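Local atomic coordinates of periplasmic binding protein (Xylanimonas cellulosilytica, PDB entry 4MX8), a protein that probably binds a metal-chelate solute such as an iron siderophore outside the cell membrane and delivers it to an ABC-type importer. Residues Tyr19-Asn24 against Glu36-Glu41; Val44-Ile49 against Gly149-Ala154; Phe94-Ile99 against Ser116-Asp121; Val50-Ala55 against Gly69-Ser74; Val40-Asp45 against Pro127-Ser132. All coordinates share one frame; numbering follows the deposited sequence.

Interaction 1: Tyr19-Asn24 against Glu36-Glu41; sequences YTWDRN and EETTVE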
# COMPACT_ATOMS: atom_id res chain seq x y z
N TYR A 19 15.36 -16.78 -0.36
CA TYR A 19 14.18 -16.08 -0.88
C TYR A 19 14.17 -16.05 -2.40
O TYR A 19 15.10 -15.51 -3.03
CB TYR A 19 14.08 -14.65 -0.32
CG TYR A 19 12.75 -14.01 -0.68
CD1 TYR A 19 11.57 -14.42 -0.07
CD2 TYR A 19 12.67 -13.00 -1.62
CE1 TYR A 19 10.35 -13.85 -0.39
CE2 TYR A 19 11.46 -12.43 -1.95
CZ TYR A 19 10.29 -12.85 -1.33
OH TYR A 19 9.07 -12.29 -1.64
N THR A 20 13.13 -16.64 -2.99
CA THR A 20 13.04 -16.77 -4.44
C THR A 20 11.72 -16.22 -4.95
O THR A 20 10.65 -16.63 -4.51
CB THR A 20 13.18 -18.21 -4.90
OG1 THR A 20 14.49 -18.68 -4.58
CG2 THR A 20 12.99 -18.30 -6.40
N TRP A 21 11.81 -15.30 -5.90
CA TRP A 21 10.63 -14.64 -6.42
C TRP A 21 10.78 -14.31 -7.91
O TRP A 21 11.89 -14.36 -8.45
CB TRP A 21 10.32 -13.39 -5.60
CG TRP A 21 11.14 -12.18 -5.90
CD1 TRP A 21 10.73 -11.06 -6.58
CD2 TRP A 21 12.51 -11.93 -5.52
NE1 TRP A 21 11.75 -10.14 -6.64
CE2 TRP A 21 12.85 -10.65 -6.00
CE3 TRP A 21 13.47 -12.67 -4.84
CZ2 TRP A 21 14.11 -10.10 -5.82
CZ3 TRP A 21 14.73 -12.12 -4.65
CH2 TRP A 21 15.04 -10.84 -5.13
N ASP A 22 9.66 -14.01 -8.56
CA ASP A 22 9.71 -13.60 -9.95
C ASP A 22 9.89 -12.07 -10.03
O ASP A 22 8.93 -11.31 -9.92
CB ASP A 22 8.48 -14.08 -10.71
CG ASP A 22 8.46 -15.59 -10.89
OD1 ASP A 22 9.38 -16.15 -11.53
OD2 ASP A 22 7.51 -16.23 -10.40
N ARG A 23 11.14 -11.66 -10.21
CA ARG A 23 11.51 -10.25 -10.16
C ARG A 23 11.15 -9.50 -11.44
O ARG A 23 11.41 -9.97 -12.55
CB ARG A 23 13.02 -10.11 -9.94
CG ARG A 23 13.44 -8.71 -9.58
CD ARG A 23 14.90 -8.66 -9.18
NE ARG A 23 15.79 -8.79 -10.33
CZ ARG A 23 16.12 -7.78 -11.13
NH1 ARG A 23 15.62 -6.56 -10.91
NH2 ARG A 23 16.96 -8.00 -12.15
N ASN A 24 10.52 -8.34 -11.28
CA ASN A 24 10.32 -7.49 -12.42
C ASN A 24 11.67 -6.82 -12.73
O ASN A 24 12.17 -6.01 -11.94
CB ASN A 24 9.26 -6.43 -12.16
CG ASN A 24 9.07 -5.51 -13.35
OD1 ASN A 24 9.55 -5.81 -14.45
ND2 ASN A 24 8.39 -4.40 -13.15
N GLU A 36 11.77 -12.34 -14.12
CA GLU A 36 12.87 -13.30 -14.15
C GLU A 36 13.11 -13.80 -12.74
O GLU A 36 13.28 -13.01 -11.83
CB GLU A 36 14.14 -12.67 -14.75
CG GLU A 36 14.08 -12.56 -16.29
CD GLU A 36 15.25 -11.78 -16.90
OE1 GLU A 36 16.27 -11.50 -16.19
OE2 GLU A 36 15.15 -11.45 -18.11
N GLU A 37 13.09 -15.11 -12.56
CA GLU A 37 13.22 -15.67 -11.22
C GLU A 37 14.58 -15.36 -10.64
O GLU A 37 15.60 -15.45 -11.32
CB GLU A 37 12.98 -17.16 -11.24
CG GLU A 37 13.09 -17.83 -9.90
CD GLU A 37 12.52 -19.23 -9.92
OE1 GLU A 37 11.29 -19.37 -9.65
OE2 GLU A 37 13.28 -20.19 -10.20
N THR A 38 14.59 -14.98 -9.38
CA THR A 38 15.82 -14.58 -8.71
C THR A 38 15.86 -15.19 -7.30
O THR A 38 14.83 -15.30 -6.63
CB THR A 38 15.89 -13.05 -8.65
OG1 THR A 38 16.15 -12.52 -9.96
CG2 THR A 38 16.97 -12.57 -7.69
N THR A 39 17.04 -15.62 -6.86
CA THR A 39 17.17 -16.08 -5.49
C THR A 39 18.20 -15.26 -4.72
O THR A 39 19.24 -14.89 -5.26
CB THR A 39 17.59 -17.55 -5.43
OG1 THR A 39 16.62 -18.34 -6.13
CG2 THR A 39 17.65 -18.00 -4.00
N VAL A 40 17.89 -14.96 -3.47
CA VAL A 40 18.82 -14.24 -2.61
C VAL A 40 18.90 -14.95 -1.26
O VAL A 40 17.88 -15.38 -0.72
CB VAL A 40 18.38 -12.77 -2.44
CG1 VAL A 40 19.24 -12.08 -1.41
CG2 VAL A 40 18.50 -12.05 -3.76
N GLU A 41 20.12 -15.11 -0.74
CA GLU A 41 20.28 -15.70 0.59
C GLU A 41 20.30 -14.60 1.65
O GLU A 41 21.27 -13.85 1.77
CB GLU A 41 21.56 -16.54 0.67
CG GLU A 41 21.71 -17.59 -0.44
CD GLU A 41 20.72 -18.74 -0.33
OE1 GLU A 41 20.24 -19.02 0.80
OE2 GLU A 41 20.44 -19.38 -1.38
O HOH W 1 17.48 -11.02 -12.95
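The indole of Trp21 and the side chain of Thr38 stand next to each other on one face of a two-stranded antiparallel ribbon, both pointing the same way. Trp21 carries CG in the crowded position between backbone N and carbonyl carbon (chi1 79°), and Thr38 CB lies over its six-membered ring, 4.3 Å from the centroid, as a CH-pi contact. Val40 CG2 instead meets the ring at its edge, in plane, 3.9 Å from Trp21 CZ3. Next along this face Arg23 bends at chi3 (74°) and turns the edge of its guanidinium to Thr38 OG1. On the other face Thr20 and Thr39 cross obliquely and share a hydrogen bond, OG1 to OG1 2.7 Å; beyond them Asp22 OD1 and Glu37 OE1, 4.2 Å apart, probably repel mildly. An alanine here in place of Trp21 removes the indole, and with it the NE1 bond to Asp130 and the edge-to-face meeting with Trp119, which would probably loosen the hairpin's seat on the sheet. Tyr19, Trp21 and Arg23 each exchange two backbone hydrogen bonds with Val40, Thr38 and Glu36, the ladder of a beta hairpin, whose Trp21 face packs against helix 119-123 and strand 128-130.

Interaction 2: Val44-Ile49 against Gly149-Ala154; sequences VDPQRI and GKVLGA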
# COMPACT_ATOMS: atom_id res chain seq x y z
N VAL A 44 19.47 -14.74 8.66
CA VAL A 44 18.49 -14.79 9.75
C VAL A 44 18.95 -13.98 10.97
O VAL A 44 20.14 -13.97 11.28
CB VAL A 44 18.23 -16.22 10.20
CG1 VAL A 44 17.23 -16.24 11.31
CG2 VAL A 44 17.74 -17.05 9.03
N ASP A 45 18.02 -13.32 11.64
CA ASP A 45 18.32 -12.39 12.73
C ASP A 45 19.32 -11.31 12.29
O ASP A 45 20.37 -11.17 12.91
CB ASP A 45 18.85 -13.14 13.97
CG ASP A 45 18.85 -12.28 15.25
OD1 ASP A 45 18.15 -11.24 15.28
OD2 ASP A 45 19.53 -12.66 16.24
N PRO A 46 18.99 -10.56 11.21
CA PRO A 46 19.96 -9.57 10.74
C PRO A 46 20.05 -8.37 11.69
O PRO A 46 19.07 -8.01 12.35
CB PRO A 46 19.39 -9.15 9.39
CG PRO A 46 17.90 -9.30 9.56
CD PRO A 46 17.76 -10.55 10.40
N GLN A 47 21.23 -7.76 11.73
CA GLN A 47 21.56 -6.78 12.76
C GLN A 47 21.54 -5.30 12.27
O GLN A 47 21.52 -4.37 13.09
CB GLN A 47 22.92 -7.17 13.35
CG GLN A 47 22.99 -7.23 14.89
CD GLN A 47 21.90 -8.08 15.54
OE1 GLN A 47 21.35 -8.99 14.91
NE2 GLN A 47 21.58 -7.78 16.81
N ARG A 48 21.54 -5.11 10.95
CA ARG A 48 21.47 -3.78 10.34
C ARG A 48 20.63 -3.81 9.08
O ARG A 48 21.16 -4.00 7.99
CB ARG A 48 22.86 -3.28 9.94
CG ARG A 48 23.41 -2.15 10.78
CD ARG A 48 24.23 -1.18 9.96
NE ARG A 48 25.04 -0.32 10.82
CZ ARG A 48 24.69 0.90 11.22
NH1 ARG A 48 23.55 1.45 10.83
NH2 ARG A 48 25.50 1.58 12.02
N ILE A 49 19.32 -3.61 9.22
CA ILE A 49 18.42 -3.69 8.08
C ILE A 49 18.17 -2.31 7.49
O ILE A 49 17.88 -1.36 8.22
CB ILE A 49 17.05 -4.30 8.48
CG1 ILE A 49 17.24 -5.52 9.38
CG2 ILE A 49 16.26 -4.65 7.24
CD1 ILE A 49 15.95 -6.08 9.87
N GLY A 149 8.81 -12.91 9.23
CA GLY A 149 8.81 -13.71 10.43
C GLY A 149 9.99 -14.67 10.56
O GLY A 149 10.65 -14.74 11.60
N LYS A 150 10.28 -15.42 9.50
CA LYS A 150 11.43 -16.31 9.47
C LYS A 150 12.76 -15.54 9.58
O LYS A 150 13.65 -15.95 10.32
CB LYS A 150 11.38 -17.14 8.19
CG LYS A 150 12.50 -18.09 7.99
CD LYS A 150 11.99 -19.26 7.19
CE LYS A 150 12.66 -19.34 5.84
NZ LYS A 150 12.38 -20.65 5.19
N VAL A 151 12.88 -14.45 8.83
CA VAL A 151 14.09 -13.62 8.89
C VAL A 151 14.35 -13.10 10.30
O VAL A 151 15.48 -13.15 10.78
CB VAL A 151 14.01 -12.43 7.91
CG1 VAL A 151 15.19 -11.50 8.11
CG2 VAL A 151 13.96 -12.93 6.49
N LEU A 152 13.31 -12.61 10.96
CA LEU A 152 13.48 -11.96 12.25
C LEU A 152 13.42 -12.92 13.43
O LEU A 152 13.57 -12.50 14.58
CB LEU A 152 12.42 -10.87 12.44
CG LEU A 152 12.50 -9.75 11.41
CD1 LEU A 152 11.35 -8.78 11.57
CD2 LEU A 152 13.81 -9.01 11.55
N GLY A 153 13.21 -14.21 13.16
CA GLY A 153 13.02 -15.17 14.24
C GLY A 153 11.79 -14.81 15.06
O GLY A 153 11.82 -14.81 16.30
N ALA A 154 10.72 -14.50 14.34
CA ALA A 154 9.48 -14.01 14.91
C ALA A 154 8.31 -14.76 14.30
O ALA A 154 7.27 -14.18 14.01
CB ALA A 154 9.33 -12.54 14.64
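Asp45 takes positive backbone torsions (phi 54°, psi 56°), so the chain turns just after Val44, with the amide of Asp45 facing the last turn of the helix 137-152 and the Asp45 side chain leaving away from it. Val44 keeps CG1 anti to its backbone N (chi1 180°), and that methyl comes down beside two helix carbonyls, 3.6 Å from Val151 O and 3.7 Å from Lys150 O. The contact has one hydrogen bond: Asp45 N donates to Val151 O at 2.7 Å, and the donor lies almost on the C=O axis. The acceptor belongs to the end of a helix, where carbonyls lack the usual partners one turn on, and a loop amide here takes that role. The helix itself closes in a Schellman motif: Gly153 has positive phi, Ala154 N reaches back to Gly149 O at 2.8 Å, and Gly153 N makes a weak bond to Lys150 O. Ala154 then serves as N-cap of the next helix, 155-179. Pro46 crosses Val151 at about a right angle, its CD 3.6 Å from Val151 CG1. Leu152 starts out away from the loop, but its tip swings back, and CD2 comes within 4.0 Å of Ile49 CD1 where the two side chains cross obliquely. Leu108, on the strand 108-111, touches Pro46, Val151 and Ile49 alike, while the carboxylate of Asp107 takes the backbone N-H groups of Gln47 and Arg48 as the loop leads into strand 49-51.

Interaction 3: Phe94-Ile99 against Ser116-Asp121; sequences FEADLI and SGLWAD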
# COMPACT_ATOMS: atom_id res chain seq x y z
N PHE A 94 12.50 6.28 -4.14
CA PHE A 94 12.79 5.98 -5.53
C PHE A 94 14.28 5.80 -5.81
O PHE A 94 14.66 5.29 -6.88
CB PHE A 94 12.35 7.14 -6.42
CG PHE A 94 10.88 7.35 -6.48
CD1 PHE A 94 10.07 6.51 -7.22
CD2 PHE A 94 10.31 8.43 -5.86
CE1 PHE A 94 8.70 6.73 -7.30
CE2 PHE A 94 8.94 8.66 -5.95
CZ PHE A 94 8.14 7.82 -6.66
N GLU A 95 15.11 6.24 -4.88
CA GLU A 95 16.52 6.41 -5.18
C GLU A 95 17.39 6.12 -3.97
O GLU A 95 17.05 6.48 -2.84
CB GLU A 95 16.75 7.85 -5.65
CG GLU A 95 18.04 8.06 -6.41
CD GLU A 95 18.14 9.44 -7.03
OE1 GLU A 95 17.28 10.30 -6.71
OE2 GLU A 95 19.08 9.66 -7.83
N ALA A 96 18.52 5.46 -4.20
CA ALA A 96 19.41 5.08 -3.11
C ALA A 96 20.70 5.89 -3.07
O ALA A 96 21.32 6.14 -4.11
CB ALA A 96 19.71 3.59 -3.19
N ASP A 97 21.11 6.29 -1.87
CA ASP A 97 22.44 6.86 -1.63
C ASP A 97 23.43 5.69 -1.46
O ASP A 97 23.79 5.32 -0.34
CB ASP A 97 22.41 7.75 -0.37
CG ASP A 97 23.72 8.51 -0.14
OD1 ASP A 97 24.77 8.10 -0.70
OD2 ASP A 97 23.71 9.49 0.63
N LEU A 98 23.88 5.12 -2.58
CA LEU A 98 24.72 3.93 -2.55
C LEU A 98 26.07 4.12 -1.84
O LEU A 98 26.64 3.15 -1.34
CB LEU A 98 24.94 3.37 -3.96
CG LEU A 98 23.67 2.91 -4.67
CD1 LEU A 98 23.99 2.50 -6.07
CD2 LEU A 98 23.00 1.74 -3.95
N ILE A 99 26.59 5.35 -1.80
CA ILE A 99 27.86 5.55 -1.08
C ILE A 99 27.62 5.54 0.43
O ILE A 99 28.40 4.96 1.19
CB ILE A 99 28.70 6.81 -1.54
CG1 ILE A 99 27.88 8.09 -1.47
CG2 ILE A 99 29.22 6.64 -2.94
CD1 ILE A 99 28.61 9.29 -2.04
N SER A 116 11.62 -0.89 -6.36
CA SER A 116 11.85 -2.22 -6.92
C SER A 116 13.10 -2.20 -7.83
O SER A 116 13.98 -3.05 -7.69
CB SER A 116 10.60 -2.71 -7.67
OG SER A 116 10.94 -3.25 -8.94
N GLY A 117 13.17 -1.20 -8.70
CA GLY A 117 14.26 -1.09 -9.66
C GLY A 117 15.65 -0.95 -9.07
O GLY A 117 16.64 -1.28 -9.74
N LEU A 118 15.74 -0.45 -7.84
CA LEU A 118 17.01 -0.29 -7.15
C LEU A 118 17.62 -1.62 -6.74
O LEU A 118 18.70 -1.65 -6.15
CB LEU A 118 16.83 0.52 -5.87
CG LEU A 118 16.27 1.92 -5.97
CD1 LEU A 118 16.27 2.52 -4.59
CD2 LEU A 118 17.13 2.73 -6.88
N TRP A 119 16.93 -2.73 -7.01
CA TRP A 119 17.35 -4.01 -6.49
C TRP A 119 18.80 -4.38 -6.82
O TRP A 119 19.59 -4.67 -5.92
CB TRP A 119 16.42 -5.14 -6.93
CG TRP A 119 16.94 -6.46 -6.45
CD1 TRP A 119 16.76 -7.03 -5.21
CD2 TRP A 119 17.76 -7.37 -7.18
NE1 TRP A 119 17.40 -8.24 -5.14
CE2 TRP A 119 18.03 -8.47 -6.34
CE3 TRP A 119 18.29 -7.37 -8.47
CZ2 TRP A 119 18.80 -9.55 -6.74
CZ3 TRP A 119 19.05 -8.43 -8.87
CH2 TRP A 119 19.30 -9.51 -8.01
N ALA A 120 19.14 -4.37 -8.10
CA ALA A 120 20.46 -4.83 -8.53
C ALA A 120 21.64 -4.02 -7.92
O ALA A 120 22.65 -4.60 -7.51
CB ALA A 120 20.54 -4.89 -10.03
N ASP A 121 21.50 -2.70 -7.84
CA ASP A 121 22.53 -1.85 -7.27
C ASP A 121 22.71 -2.14 -5.79
O ASP A 121 23.84 -2.24 -5.29
CB ASP A 121 22.19 -0.37 -7.44
CG ASP A 121 22.44 0.13 -8.84
OD1 ASP A 121 22.98 -0.65 -9.66
OD2 ASP A 121 22.10 1.32 -9.12
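Leu118 points its CB at the 94-99 segment, with CG anti to the carbonyl carbon (chi1 -59°). CG is the first atom to meet anything across the contact, passing 3.8 Å from Phe94 O. From there the branches divide. CD2 stays with that carbonyl, 3.6 Å from Phe94 O, whereas CD1, anti to CA (chi2 -177°), runs on against the backbone at the Glu95-Ala96 peptide, 3.7 Å from Ala96 N. The same methyl ends 3.9 Å from Ala96 CB, which points back at it, so the leucine tip is laid on main chain as much as on side chain. A serine here in place of Leu118 takes away both methyls and would probably leave the Phe94-Ala96 backbone less well packed. Farther along, Leu98 and Asp121 cross at about a right angle: Leu98 CD1 lies against Asp121 CB at 3.7 Å, with Asp121 OD2 about as near. Asp97, the N-cap residue just before Leu98, holds the helix start through OD1 to Ala100 N. The contact thus joins the beginnings of helices 98-104 and 119-123 at the protein surface, with Leu122 packing on Ala96 and Leu98, and Phe52, just after strand 49-51, touching Ala96.

Interaction 4: Val50-Ala55 against Gly69-Ser74; sequences VVFDMA and GAPLDS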
# COMPACT_ATOMS: atom_id res chain seq x y z
N VAL A 50 18.29 -2.20 6.18
CA VAL A 50 17.94 -0.97 5.48
C VAL A 50 16.70 -1.24 4.64
O VAL A 50 16.67 -2.19 3.87
CB VAL A 50 19.10 -0.50 4.60
CG1 VAL A 50 18.70 0.73 3.82
CG2 VAL A 50 20.29 -0.19 5.46
N VAL A 51 15.67 -0.42 4.80
CA VAL A 51 14.38 -0.66 4.15
C VAL A 51 13.92 0.55 3.33
O VAL A 51 13.83 1.66 3.87
CB VAL A 51 13.30 -1.01 5.19
CG1 VAL A 51 11.92 -1.10 4.54
CG2 VAL A 51 13.63 -2.29 5.91
N PHE A 52 13.62 0.35 2.05
CA PHE A 52 13.08 1.42 1.21
C PHE A 52 11.56 1.37 1.02
O PHE A 52 10.95 2.36 0.64
CB PHE A 52 13.75 1.42 -0.17
CG PHE A 52 15.17 1.92 -0.19
CD1 PHE A 52 15.46 3.24 -0.47
CD2 PHE A 52 16.23 1.05 0.06
CE1 PHE A 52 16.79 3.69 -0.49
CE2 PHE A 52 17.55 1.50 0.03
CZ PHE A 52 17.83 2.82 -0.24
N ASP A 53 10.97 0.20 1.23
CA ASP A 53 9.52 -0.02 1.03
C ASP A 53 8.80 0.09 2.37
O ASP A 53 9.00 -0.74 3.27
CB ASP A 53 9.29 -1.40 0.38
CG ASP A 53 7.81 -1.78 0.26
OD1 ASP A 53 7.01 -0.95 -0.25
OD2 ASP A 53 7.44 -2.92 0.65
N MSE A 54 7.99 1.13 2.53
CA MSE A 54 7.35 1.42 3.82
C MSE A 54 6.52 0.24 4.35
O MSE A 54 6.34 0.09 5.56
CB MSE A 54 6.51 2.70 3.75
CG MSE A 54 7.29 4.00 3.46
SE MSE A 54 8.84 4.29 4.61
CE MSE A 54 10.19 3.26 3.70
N ALA A 55 6.03 -0.60 3.45
CA ALA A 55 5.21 -1.70 3.89
C ALA A 55 6.08 -2.77 4.53
O ALA A 55 5.68 -3.40 5.51
CB ALA A 55 4.42 -2.25 2.76
N GLY A 69 18.34 1.91 8.55
CA GLY A 69 18.45 2.91 7.51
C GLY A 69 17.19 2.90 6.66
O GLY A 69 16.60 1.84 6.42
N ALA A 70 16.79 4.08 6.19
CA ALA A 70 15.52 4.26 5.51
C ALA A 70 15.50 5.64 4.87
O ALA A 70 16.22 6.55 5.29
CB ALA A 70 14.37 4.14 6.51
N PRO A 71 14.66 5.80 3.84
CA PRO A 71 14.41 7.14 3.31
C PRO A 71 13.65 7.96 4.36
O PRO A 71 12.42 7.98 4.32
CB PRO A 71 13.52 6.88 2.10
CG PRO A 71 12.91 5.53 2.36
CD PRO A 71 13.95 4.76 3.07
N LEU A 72 14.38 8.59 5.28
CA LEU A 72 13.76 9.16 6.49
C LEU A 72 12.66 10.17 6.19
O LEU A 72 11.63 10.18 6.87
CB LEU A 72 14.81 9.77 7.41
CG LEU A 72 15.86 8.74 7.81
CD1 LEU A 72 17.03 9.43 8.38
CD2 LEU A 72 15.29 7.75 8.80
N ASP A 73 12.88 11.01 5.18
CA ASP A 73 11.94 12.08 4.86
C ASP A 73 10.60 11.55 4.39
O ASP A 73 9.66 12.33 4.21
CB ASP A 73 12.50 13.03 3.79
CG ASP A 73 13.73 13.79 4.25
OD1 ASP A 73 13.82 14.13 5.46
OD2 ASP A 73 14.61 14.05 3.39
N SER A 74 10.51 10.23 4.19
CA SER A 74 9.30 9.58 3.66
C SER A 74 8.60 8.67 4.67
O SER A 74 7.49 8.21 4.42
CB SER A 74 9.61 8.75 2.41
OG SER A 74 10.43 9.45 1.50
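The Phe52 ring meets Pro71 obliquely: its CD1 lies 4.1 Å from Pro71 CD, and the two side chains cross at a slant. At the far tip of the same ring CZ reaches Ala96 CB, so the phenyl spans from this proline to the 94-99 loop. A second flat group is the Gly69 peptide, whose carbonyl oxygen accepts from Val51 N at 2.9 Å with the donor in the carbonyl plane. Val50 CG1, anti to its own backbone N (chi1 177°), lies beside that oxygen, 3.5 Å from Gly69 O. Met54, modelled as selenomethionine, is bent at both chi2 (-51°) and chi3 (85°); the folded chain sends CE to Pro71 CG, 3.8 Å away and tip to tip, and leaves SE 4.2 Å from Ser74 O. Strands 49-51 and 67-70 run the same way here and are linked through helix 54-62, a beta-alpha-beta crossover, while Ala70 bonds on with strand 87-89. Val51 and Ala70 turn their side chains to Leu57 of the connecting helix, and Met54 touches Val295 of helix 289-295. Pro71, the centre of an inverse gamma turn, has no N-H to offer and sets CD against Val51 O, at 3.2 Å, where the strand pairing would otherwise continue. One backbone bond and a proline touched by Phe52, Met54 and the carbonyl of Val51 therefore join the two segments: within them the pairing is a single bridge, and buried hydrocarbon contact carries the rest.

Interaction 5: Val40-Asp45 against Pro127-Ser132; sequences VEVPVD and PTIDLS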
# COMPACT_ATOMS: atom_id res chain seq x y z
N VAL A 40 17.89 -14.96 -3.47
CA VAL A 40 18.82 -14.24 -2.61
C VAL A 40 18.90 -14.95 -1.26
O VAL A 40 17.88 -15.38 -0.72
CB VAL A 40 18.38 -12.77 -2.44
CG1 VAL A 40 19.24 -12.08 -1.41
CG2 VAL A 40 18.50 -12.05 -3.76
N GLU A 41 20.12 -15.11 -0.74
CA GLU A 41 20.28 -15.70 0.59
C GLU A 41 20.30 -14.60 1.65
O GLU A 41 21.27 -13.85 1.77
CB GLU A 41 21.56 -16.54 0.67
CG GLU A 41 21.71 -17.59 -0.44
CD GLU A 41 20.72 -18.74 -0.33
OE1 GLU A 41 20.24 -19.02 0.80
OE2 GLU A 41 20.44 -19.38 -1.38
N VAL A 42 19.20 -14.52 2.40
CA VAL A 42 19.00 -13.52 3.45
C VAL A 42 19.50 -14.05 4.77
O VAL A 42 19.17 -15.17 5.16
CB VAL A 42 17.51 -13.30 3.67
CG1 VAL A 42 17.28 -12.15 4.63
CG2 VAL A 42 16.83 -13.04 2.37
N PRO A 43 20.29 -13.25 5.50
CA PRO A 43 20.72 -13.70 6.83
C PRO A 43 19.56 -13.70 7.84
O PRO A 43 18.76 -12.76 7.85
CB PRO A 43 21.77 -12.65 7.22
CG PRO A 43 21.35 -11.43 6.48
CD PRO A 43 20.82 -11.92 5.16
N VAL A 44 19.47 -14.74 8.66
CA VAL A 44 18.49 -14.79 9.75
C VAL A 44 18.95 -13.98 10.97
O VAL A 44 20.14 -13.97 11.28
CB VAL A 44 18.23 -16.22 10.20
CG1 VAL A 44 17.23 -16.24 11.31
CG2 VAL A 44 17.74 -17.05 9.03
N ASP A 45 18.02 -13.32 11.64
CA ASP A 45 18.32 -12.39 12.73
C ASP A 45 19.32 -11.31 12.29
O ASP A 45 20.37 -11.17 12.91
CB ASP A 45 18.85 -13.14 13.97
CG ASP A 45 18.85 -12.28 15.25
OD1 ASP A 45 18.15 -11.24 15.28
OD2 ASP A 45 19.53 -12.66 16.24
N PRO A 127 22.93 -8.50 0.63
CA PRO A 127 21.74 -9.23 0.16
C PRO A 127 20.48 -8.41 0.29
O PRO A 127 20.12 -7.95 1.39
CB PRO A 127 21.68 -10.44 1.09
CG PRO A 127 22.67 -10.16 2.18
CD PRO A 127 23.71 -9.31 1.57
N THR A 128 19.83 -8.22 -0.84
CA THR A 128 18.63 -7.39 -0.94
C THR A 128 17.46 -8.24 -1.44
O THR A 128 17.60 -9.03 -2.37
CB THR A 128 18.86 -6.29 -1.96
OG1 THR A 128 19.94 -5.45 -1.53
CG2 THR A 128 17.61 -5.47 -2.18
N ILE A 129 16.30 -8.07 -0.82
CA ILE A 129 15.12 -8.73 -1.32
C ILE A 129 14.11 -7.68 -1.74
O ILE A 129 14.11 -6.55 -1.25
CB ILE A 129 14.49 -9.68 -0.29
CG1 ILE A 129 14.13 -8.94 1.00
CG2 ILE A 129 15.43 -10.82 0.02
CD1 ILE A 129 13.70 -9.89 2.10
N ASP A 130 13.25 -8.09 -2.66
CA ASP A 130 12.24 -7.24 -3.26
C ASP A 130 10.88 -7.81 -2.85
O ASP A 130 10.49 -8.89 -3.28
CB ASP A 130 12.45 -7.25 -4.77
CG ASP A 130 11.30 -6.67 -5.56
OD1 ASP A 130 10.42 -6.00 -4.98
OD2 ASP A 130 11.30 -6.90 -6.80
N LEU A 131 10.19 -7.10 -1.98
CA LEU A 131 8.90 -7.58 -1.50
C LEU A 131 7.76 -6.82 -2.16
O LEU A 131 6.75 -6.55 -1.52
CB LEU A 131 8.82 -7.48 0.03
CG LEU A 131 9.90 -8.18 0.85
CD1 LEU A 131 9.62 -7.97 2.32
CD2 LEU A 131 9.97 -9.66 0.55
N SER A 132 7.93 -6.47 -3.43
CA SER A 132 6.88 -5.86 -4.24
C SER A 132 5.58 -6.66 -4.15
O SER A 132 5.59 -7.86 -3.85
CB SER A 132 7.31 -5.80 -5.72
OG SER A 132 8.27 -4.80 -5.99
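Val40 uses both methyls: CG2 lies 3.4 Å from Thr128 O, an oxygen that also accepts from the indole N-H of Trp119, and CG1 meets Pro127 CB at 3.9 Å, the two side chains crossing at about a right angle. Glu41 points away from 127-132, its poorly ordered carboxylate bonding to Ser18 through OE2, and contributes its main chain instead, with Glu41 O 3.5 Å from Pro127 CB. Val42 follows with CG2 anti to its carbonyl carbon; that methyl meets Ile129 CG2 at 3.5 Å, again crosswise. Ile129 holds CG1 in the crowded position between backbone N and carbonyl carbon (chi1 58°), which leaves CG2 for the valine. Pro43 closes the row, its CD 3.9 Å from Pro127 CG. Past the touching residues, the chain of 127-132 is shaped by an Asx turn: Asp130 OD1 takes Ser132 OG on its syn lone pair at 2.7 Å and Ser132 N from above the carboxylate plane. The strands cross at 112° and pack through apolar side chains, the N-terminal hairpin lying across strand 128-130, an outer strand of the parallel three-stranded sheet in the alpha/beta lobe of this TroA-like solute-binding protein.

Overall arrangement
Interactions 1 and 5 share Val40 and Glu41, their centres about 10 Å apart: one pairs the hairpin, the other lays it on strand 128-130. Trp21 NE1 links them, with Asp130 OD2 at 3.3 Å in a probable hydrogen bond. Trp119 ties interaction 3 to both, packing on Trp21, Arg23, Thr38 and Val40 while its NE1 lies 2.9 Å from Thr128 O. Interaction 2 continues from interaction 5 through Val44 and Asp45, centres again about 10 Å apart, and Val42 touches Val151. Interaction 4, the most buried, meets interaction 3 where Phe52 packs on Ala96, centres about 12 Å apart. Together they span one lobe, from surface hairpin to interior strands.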